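PDB 2HES: cytosolic iron-sulfur protein assembly protein 1 from Saccharomyces cerevisiae, which is an essential component of the cytosolic iron-sulfur protein assembly machinery, required for the maturation of iron-sulfur proteins outside mitochondria. Local coordinates for residues S3-I7 with F286-A290; D21-G25 with P68-L72; N261-A265 with A274-E278. Residues are numbered along the deposited sequence.

All three contacts belong to one seven-bladed WD40 beta-propeller. Contact 3 lies within a single blade, pairing two strands of WD 6. Contacts 1 and 2 each join neighbouring blades: contact 1 the blade closed by the N-terminal strand to WD 6, contact 2 WD 1 to WD 2. Contacts 1 and 3 touch, their centres about 12 Å apart, because strands 273-279 and 282-289 are sheet neighbours; Phe286 N lies 2.7 Å from Val275 O. Contact 2 is separate, its centre about 26 Å from that of contact 1 and 23 Å from that of contact 3. A bound calcium ion is about 9 Å from the Tyr276 side chain and 11 Å from that of Lys288.

Contact 1. Residues S3-I7 with F286-A290; sequences SINLI and FAKRA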
loop_
_atom_site.group_PDB
_atom_site.type_symbol
_atom_site.label_atom_id
_atom_site.label_comp_id
_atom_site.label_asym_id
_atom_site.label_seq_id
_atom_site.Cartn_x
_atom_site.Cartn_y
_atom_site.Cartn_z
ATOM N N SER A 3 -1.658 2.090 24.389
ATOM C CA SER A 3 -0.167 1.863 24.352
ATOM C C SER A 3 0.315 1.036 23.152
ATOM O O SER A 3 -0.296 0.031 22.805
ATOM C CB SER A 3 0.340 1.233 25.666
ATOM O OG SER A 3 0.255 -0.188 25.649
ATOM N N ILE A 4 1.421 1.470 22.541
ATOM C CA ILE A 4 2.054 0.754 21.430
ATOM C C ILE A 4 3.351 0.102 21.924
ATOM O O ILE A 4 4.337 0.790 22.184
ATOM C CB ILE A 4 2.365 1.682 20.217
ATOM C CG1 ILE A 4 1.076 2.251 19.602
ATOM C CG2 ILE A 4 3.129 0.909 19.152
ATOM C CD1 ILE A 4 1.302 3.443 18.681
ATOM N N ASN A 5 3.334 -1.221 22.045
ATOM C CA ASN A 5 4.470 -1.966 22.602
ATOM C C ASN A 5 5.253 -2.722 21.538
ATOM O O ASN A 5 4.659 -3.419 20.709
ATOM C CB ASN A 5 3.970 -2.929 23.696
ATOM C CG ASN A 5 3.086 -2.222 24.730
ATOM O OD1 ASN A 5 1.968 -2.659 25.033
ATOM N ND2 ASN A 5 3.570 -1.101 25.240
ATOM N N LEU A 6 6.578 -2.571 21.550
ATOM C CA LEU A 6 7.436 -3.340 20.653
ATOM C C LEU A 6 7.446 -4.810 21.064
ATOM O O LEU A 6 7.881 -5.158 22.168
ATOM C CB LEU A 6 8.865 -2.789 20.623
ATOM C CG LEU A 6 9.856 -3.559 19.729
ATOM C CD1 LEU A 6 9.581 -3.311 18.226
ATOM C CD2 LEU A 6 11.294 -3.244 20.054
ATOM N N ILE A 7 6.961 -5.676 20.186
ATOM C CA ILE A 7 7.023 -7.099 20.482
ATOM C C ILE A 7 8.274 -7.749 19.882
ATOM O O ILE A 7 8.857 -8.653 20.504
ATOM C CB ILE A 7 5.678 -7.860 20.206
ATOM C CG1 ILE A 7 5.030 -7.439 18.890
ATOM C CG2 ILE A 7 4.682 -7.575 21.314
ATOM C CD1 ILE A 7 5.472 -8.257 17.729
ATOM N N PHE A 286 -6.089 7.108 19.144
ATOM C CA PHE A 286 -6.220 5.954 19.997
ATOM C C PHE A 286 -4.893 5.681 20.745
ATOM O O PHE A 286 -4.904 5.403 21.948
ATOM C CB PHE A 286 -6.620 4.725 19.139
ATOM C CG PHE A 286 -7.014 3.502 19.933
ATOM C CD1 PHE A 286 -8.201 3.453 20.642
ATOM C CD2 PHE A 286 -6.194 2.374 19.939
ATOM C CE1 PHE A 286 -8.553 2.308 21.361
ATOM C CE2 PHE A 286 -6.550 1.221 20.645
ATOM C CZ PHE A 286 -7.718 1.188 21.349
ATOM N N ALA A 287 -3.775 5.760 20.038
ATOM C CA ALA A 287 -2.426 5.553 20.600
ATOM C C ALA A 287 -1.407 6.202 19.690
ATOM O O ALA A 287 -1.660 6.371 18.495
ATOM C CB ALA A 287 -2.123 4.055 20.744
ATOM N N LYS A 288 -0.249 6.570 20.232
ATOM C CA LYS A 288 0.872 7.027 19.412
ATOM C C LYS A 288 2.228 6.767 20.041
ATOM O O LYS A 288 2.323 6.627 21.259
ATOM C CB LYS A 288 0.743 8.498 18.999
ATOM C CG LYS A 288 0.762 9.508 20.139
ATOM C CD LYS A 288 0.386 10.880 19.638
ATOM C CE LYS A 288 1.588 11.691 19.198
ATOM N NZ LYS A 288 1.412 13.152 19.589
ATOM N N ARG A 289 3.263 6.698 19.201
ATOM C CA ARG A 289 4.627 6.462 19.679
ATOM C C ARG A 289 5.641 7.192 18.815
ATOM O O ARG A 289 5.555 7.175 17.577
ATOM C CB ARG A 289 4.898 4.952 19.751
ATOM C CG ARG A 289 6.267 4.609 20.317
ATOM C CD ARG A 289 6.258 3.247 20.943
ATOM N NE ARG A 289 7.616 2.892 21.347
ATOM C CZ ARG A 289 7.919 1.948 22.232
ATOM N NH1 ARG A 289 6.962 1.260 22.836
ATOM N NH2 ARG A 289 9.190 1.706 22.520
ATOM N N ALA A 290 6.581 7.877 19.469
ATOM C CA ALA A 290 7.595 8.660 18.801
ATOM C C ALA A 290 8.856 7.808 18.650
ATOM O O ALA A 290 9.009 6.843 19.367
ATOM C CB ALA A 290 7.894 9.886 19.632
HETATM O O HOH W 1 2.264 3.848 23.123
HETATM O O HOH W 2 7.936 -1.078 23.972
#
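Two blades of the seven-bladed propeller meet here at their outer edges. Strand 5-11 at the N-terminus completes the last blade by pairing with strand 320-325, the ring closure familiar from WD40 proteins, and the residues leading into it lie against strand 282-289, the outermost strand of WD 6. The touching parts run 43° apart and share no backbone hydrogen bond, so side chains and two waters make the joint. Ile4, the most deeply engaged residue, points toward 286-290: its CG1 packs on Ala287 CB at 3.8 Å and its CD1 reaches Lys288 CA at 3.7 Å, while Leu273 and Leu326 complete the apolar surroundings. Ala287 faces Ile4 from a classic beta bulge, in which Phe286 and Ala287 both sit opposite Val275. Arg289 stretches out with chi1 to chi3 all t, passing Ile4 CD1 with its CB at 4.0 Å and touching Trp324 of the adjoining blade. Water 1 accepts from Ile4 N at 2.6 Å, with a weak link to Lys288 O at 3.3 Å. At the far end, Arg289 NH1 donates to Ile4 O at 2.7 Å and also to water 2 at 2.8 Å, which in turn accepts from Leu6 N at 3.2 Å.

Contact 2. Residues D21-G25 with P68-L72; sequences DFSQG and PHTSL
Gln24 lays its side chain over the backbone of His69 to Ser71, with CD 3.6 Å from His69 O and NE2 3.5 Å from Thr70 C; chi1 is m, chi2 -132° and chi3 96°. Gln24 (phi/psi 58/44) and Gly25 (71/15) are the central residues of a type I' beta turn linking strands 17-23 and 26-31. Loop 68-72 likewise passes through a left-handed residue, His69 (49/24), before the extended Thr70. The closest CA pair is Ser23 and His69, 5.9 Å apart. Ser23, chi1 t, donates from OG to Thr70 O at 2.9 Å. Water 3 donates to Ser23 OG at 3.1 Å and accepts from His69 N at 2.6 Å, with a weak bond from His69 ND1 at 2.8 Å. Water 4 donates to Gln24 OE1 at 2.6 Å and to His69 O at 2.7 Å. This mainly polar, partly hydrated seam, burying 177 Å², joins the WD 1 and WD 2 blades at the surface. Strand 17-23 is the first of the WD 1 blade, and the loop links strands 61-66 and 72-77 of WD 2; beside the seam, Asp21 OD2 accepts a hydrogen bond from Trp66 N at the end of strand 61-66.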
loop_
_atom_site.group_PDB
_atom_site.type_symbol
_atom_site.label_atom_id
_atom_site.label_comp_id
_atom_site.label_asym_id
_atom_site.label_seq_id
_atom_site.Cartn_x
_atom_site.Cartn_y
_atom_site.Cartn_z
ATOM N N ASP A 21 4.270 -6.683 2.500
ATOM C CA ASP A 21 2.906 -7.169 2.387
ATOM C C ASP A 21 2.858 -8.525 3.023
ATOM O O ASP A 21 3.851 -9.263 2.942
ATOM C CB ASP A 21 2.477 -7.266 0.896
ATOM C CG ASP A 21 0.945 -7.338 0.720
ATOM O OD1 ASP A 21 0.210 -6.596 1.419
ATOM O OD2 ASP A 21 0.483 -8.127 -0.134
ATOM N N PHE A 22 1.710 -8.845 3.637
ATOM C CA PHE A 22 1.486 -10.063 4.456
ATOM C C PHE A 22 0.379 -10.938 3.888
ATOM O O PHE A 22 -0.727 -10.468 3.646
ATOM C CB PHE A 22 1.082 -9.604 5.870
ATOM C CG PHE A 22 1.001 -10.696 6.904
ATOM C CD1 PHE A 22 2.169 -11.305 7.368
ATOM C CD2 PHE A 22 -0.218 -11.059 7.477
ATOM C CE1 PHE A 22 2.124 -12.285 8.344
ATOM C CE2 PHE A 22 -0.278 -12.043 8.473
ATOM C CZ PHE A 22 0.913 -12.658 8.903
ATOM N N SER A 23 0.661 -12.228 3.702
ATOM C CA SER A 23 -0.367 -13.174 3.293
ATOM C C SER A 23 0.050 -14.521 3.829
ATOM O O SER A 23 1.199 -14.858 3.716
ATOM C CB SER A 23 -0.453 -13.262 1.758
ATOM O OG SER A 23 -1.484 -14.173 1.339
ATOM N N GLN A 24 -0.897 -15.259 4.402
ATOM C CA GLN A 24 -0.702 -16.676 4.748
ATOM C C GLN A 24 0.489 -16.836 5.688
ATOM O O GLN A 24 1.342 -17.712 5.499
ATOM C CB GLN A 24 -0.508 -17.530 3.487
ATOM C CG GLN A 24 -1.666 -17.411 2.499
ATOM C CD GLN A 24 -2.159 -18.761 2.014
ATOM O OE1 GLN A 24 -3.133 -19.316 2.549
ATOM N NE2 GLN A 24 -1.487 -19.305 1.006
ATOM N N GLY A 25 0.554 -15.943 6.668
ATOM C CA GLY A 25 1.619 -15.965 7.670
ATOM C C GLY A 25 2.992 -15.566 7.176
ATOM O O GLY A 25 3.979 -15.801 7.865
ATOM N N PRO A 68 -3.925 -12.021 -3.228
ATOM C CA PRO A 68 -4.576 -12.245 -1.902
ATOM C C PRO A 68 -4.927 -13.696 -1.526
ATOM O O PRO A 68 -5.284 -14.503 -2.398
ATOM C CB PRO A 68 -5.830 -11.385 -1.987
ATOM C CG PRO A 68 -5.404 -10.265 -2.916
ATOM C CD PRO A 68 -4.592 -10.938 -3.978
ATOM N N HIS A 69 -4.808 -13.997 -0.225
ATOM C CA HIS A 69 -5.027 -15.337 0.354
ATOM C C HIS A 69 -4.294 -16.477 -0.372
ATOM O O HIS A 69 -4.700 -17.644 -0.285
ATOM C CB HIS A 69 -6.533 -15.643 0.508
ATOM C CG HIS A 69 -7.300 -14.559 1.208
ATOM N ND1 HIS A 69 -6.775 -13.833 2.258
ATOM C CD2 HIS A 69 -8.550 -14.074 1.001
ATOM C CE1 HIS A 69 -7.669 -12.949 2.668
ATOM N NE2 HIS A 69 -8.757 -13.079 1.928
ATOM N N THR A 70 -3.212 -16.129 -1.068
ATOM C CA THR A 70 -2.400 -17.079 -1.840
ATOM C C THR A 70 -0.914 -16.916 -1.492
ATOM O O THR A 70 -0.539 -16.056 -0.643
ATOM C CB THR A 70 -2.612 -16.895 -3.379
ATOM O OG1 THR A 70 -2.229 -18.078 -4.086
ATOM C CG2 THR A 70 -1.776 -15.790 -3.923
ATOM N N SER A 71 -0.071 -17.728 -2.132
ATOM C CA SER A 71 1.383 -17.561 -2.016
ATOM C C SER A 71 2.111 -17.247 -3.338
ATOM O O SER A 71 3.267 -17.644 -3.538
ATOM C CB SER A 71 2.030 -18.748 -1.278
ATOM O OG SER A 71 1.520 -19.990 -1.735
ATOM N N LEU A 72 1.439 -16.508 -4.222
ATOM C CA LEU A 72 2.062 -15.908 -5.389
ATOM C C LEU A 72 2.340 -14.427 -5.131
ATOM O O LEU A 72 1.475 -13.730 -4.601
ATOM C CB LEU A 72 1.131 -16.004 -6.576
ATOM C CG LEU A 72 1.594 -15.359 -7.865
ATOM C CD1 LEU A 72 2.196 -16.375 -8.786
ATOM C CD2 LEU A 72 0.326 -14.742 -8.491
HETATM O O HOH W 3 -4.216 -12.751 1.924
HETATM O O HOH W 4 -5.422 -18.071 2.264
#

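Contact 3. Residues N261-A265 with A274-E278; sequences NGLIA and AVYEE
Residues 274-278 of strand 273-279 run antiparallel to 261-265 in the hairpin that forms the two middle strands of the WD 6 blade; 263-265 and 274-278 are in the beta region (phi -95 to -130°, psi 118 to 150°). Ala274 comes first, its O 3.2 Å from Ala265 CA in a CA-H...O contact. Val275 (chi1 t) forms a non-hydrogen-bonded pair with Ala265, CA to CA 4.5 Å; its CG1 meets Leu263 CD1 at 3.7 Å, on the face covered by Trp303 of the next blade. Tyr276 is the hydrogen-bonded partner of Ile264, CA to CA 5.2 Å: Tyr276 N donates to Ile264 O at 2.9 Å and Ile264 N to Tyr276 O at 3.2 Å. Its m rotamer sets CD2 3.9 Å from Ile264 CG2 on the opposite face, while its OH bonds Ser266 OG. Glu277 offers CB to Leu263 CD2 at 3.6 Å. Glu278 N donates to water 5 (2.8 Å), which donates to Gly262 O (2.8 Å); water 6 joins Glu278 OE1 (2.8 Å) weakly to Gly262 O (3.4 Å). There 261-265 enters the pairing from an Asx turn, Leu263 N to Asn261 OD1 at 2.9 Å, with Gly262 at 89/-7. Direct N-H...O bonds thus fix the register among mainly apolar side chains; beyond Tyr276, two waters bridge the diverging strands.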
loop_
_atom_site.group_PDB
_atom_site.type_symbol
_atom_site.label_atom_id
_atom_site.label_comp_id
_atom_site.label_asym_id
_atom_site.label_seq_id
_atom_site.Cartn_x
_atom_site.Cartn_y
_atom_site.Cartn_z
ATOM N N ASN A 261 -10.233 -4.028 11.890
ATOM C CA ASN A 261 -10.665 -3.608 13.219
ATOM C C ASN A 261 -11.268 -2.180 13.259
ATOM O O ASN A 261 -11.676 -1.670 14.316
ATOM C CB ASN A 261 -9.494 -3.757 14.178
ATOM C CG ASN A 261 -8.277 -2.918 13.766
ATOM O OD1 ASN A 261 -8.348 -2.081 12.873
ATOM N ND2 ASN A 261 -7.155 -3.164 14.413
ATOM N N GLY A 262 -11.310 -1.524 12.105
ATOM C CA GLY A 262 -11.867 -0.186 12.027
ATOM C C GLY A 262 -10.858 0.917 12.285
ATOM O O GLY A 262 -11.187 2.106 12.147
ATOM N N LEU A 263 -9.636 0.548 12.685
ATOM C CA LEU A 263 -8.671 1.544 13.142
ATOM C C LEU A 263 -7.761 1.963 12.000
ATOM O O LEU A 263 -7.327 1.112 11.218
ATOM C CB LEU A 263 -7.779 0.989 14.279
ATOM C CG LEU A 263 -8.432 0.528 15.590
ATOM C CD1 LEU A 263 -7.360 0.043 16.560
ATOM C CD2 LEU A 263 -9.324 1.609 16.230
ATOM N N ILE A 264 -7.396 3.241 11.958
ATOM C CA ILE A 264 -6.433 3.731 10.969
ATOM C C ILE A 264 -5.061 3.832 11.678
ATOM O O ILE A 264 -4.992 4.276 12.824
ATOM C CB ILE A 264 -6.834 5.139 10.400
ATOM C CG1 ILE A 264 -8.104 5.021 9.554
ATOM C CG2 ILE A 264 -5.691 5.766 9.548
ATOM C CD1 ILE A 264 -8.636 6.376 9.098
ATOM N N ALA A 265 -4.014 3.427 10.987
ATOM C CA ALA A 265 -2.625 3.703 11.393
ATOM C C ALA A 265 -1.933 4.622 10.400
ATOM O O ALA A 265 -2.150 4.510 9.171
ATOM C CB ALA A 265 -1.863 2.369 11.520
ATOM N N ALA A 274 1.039 6.460 14.691
ATOM C CA ALA A 274 -0.204 6.787 15.382
ATOM C C ALA A 274 -1.320 5.855 14.957
ATOM O O ALA A 274 -1.328 5.381 13.804
ATOM C CB ALA A 274 -0.610 8.218 15.090
ATOM N N VAL A 275 -2.251 5.627 15.879
ATOM C CA VAL A 275 -3.480 4.871 15.639
ATOM C C VAL A 275 -4.653 5.762 16.010
ATOM O O VAL A 275 -4.607 6.435 17.043
ATOM C CB VAL A 275 -3.523 3.550 16.471
ATOM C CG1 VAL A 275 -4.809 2.751 16.210
ATOM C CG2 VAL A 275 -2.272 2.720 16.155
ATOM N N TYR A 276 -5.705 5.706 15.198
ATOM C CA TYR A 276 -6.917 6.528 15.360
ATOM C C TYR A 276 -8.169 5.667 15.412
ATOM O O TYR A 276 -8.271 4.650 14.709
ATOM C CB TYR A 276 -7.066 7.473 14.171
ATOM C CG TYR A 276 -5.825 8.180 13.737
ATOM C CD1 TYR A 276 -5.543 9.482 14.183
ATOM C CD2 TYR A 276 -4.910 7.570 12.859
ATOM C CE1 TYR A 276 -4.406 10.158 13.731
ATOM C CE2 TYR A 276 -3.765 8.241 12.405
ATOM C CZ TYR A 276 -3.495 9.511 12.872
ATOM O OH TYR A 276 -2.383 10.179 12.405
ATOM N N GLU A 277 -9.148 6.079 16.210
ATOM C CA GLU A 277 -10.372 5.300 16.344
ATOM C C GLU A 277 -11.570 6.234 16.142
ATOM O O GLU A 277 -11.531 7.375 16.592
ATOM C CB GLU A 277 -10.424 4.646 17.750
ATOM C CG GLU A 277 -11.665 3.821 17.985
ATOM C CD GLU A 277 -11.814 3.393 19.427
ATOM O OE1 GLU A 277 -11.449 4.185 20.336
ATOM O OE2 GLU A 277 -12.273 2.248 19.650
ATOM N N GLU A 278 -12.615 5.748 15.454
ATOM C CA GLU A 278 -13.824 6.526 15.168
ATOM C C GLU A 278 -14.911 6.088 16.134
ATOM O O GLU A 278 -15.331 4.917 16.135
ATOM C CB GLU A 278 -14.284 6.275 13.712
ATOM C CG GLU A 278 -15.323 7.235 13.207
ATOM C CD GLU A 278 -15.861 6.874 11.829
ATOM O OE1 GLU A 278 -15.904 5.661 11.501
ATOM O OE2 GLU A 278 -16.255 7.808 11.106
HETATM O O HOH W 5 -12.550 3.151 14.379
HETATM O O HOH W 6 -14.345 3.285 11.584
#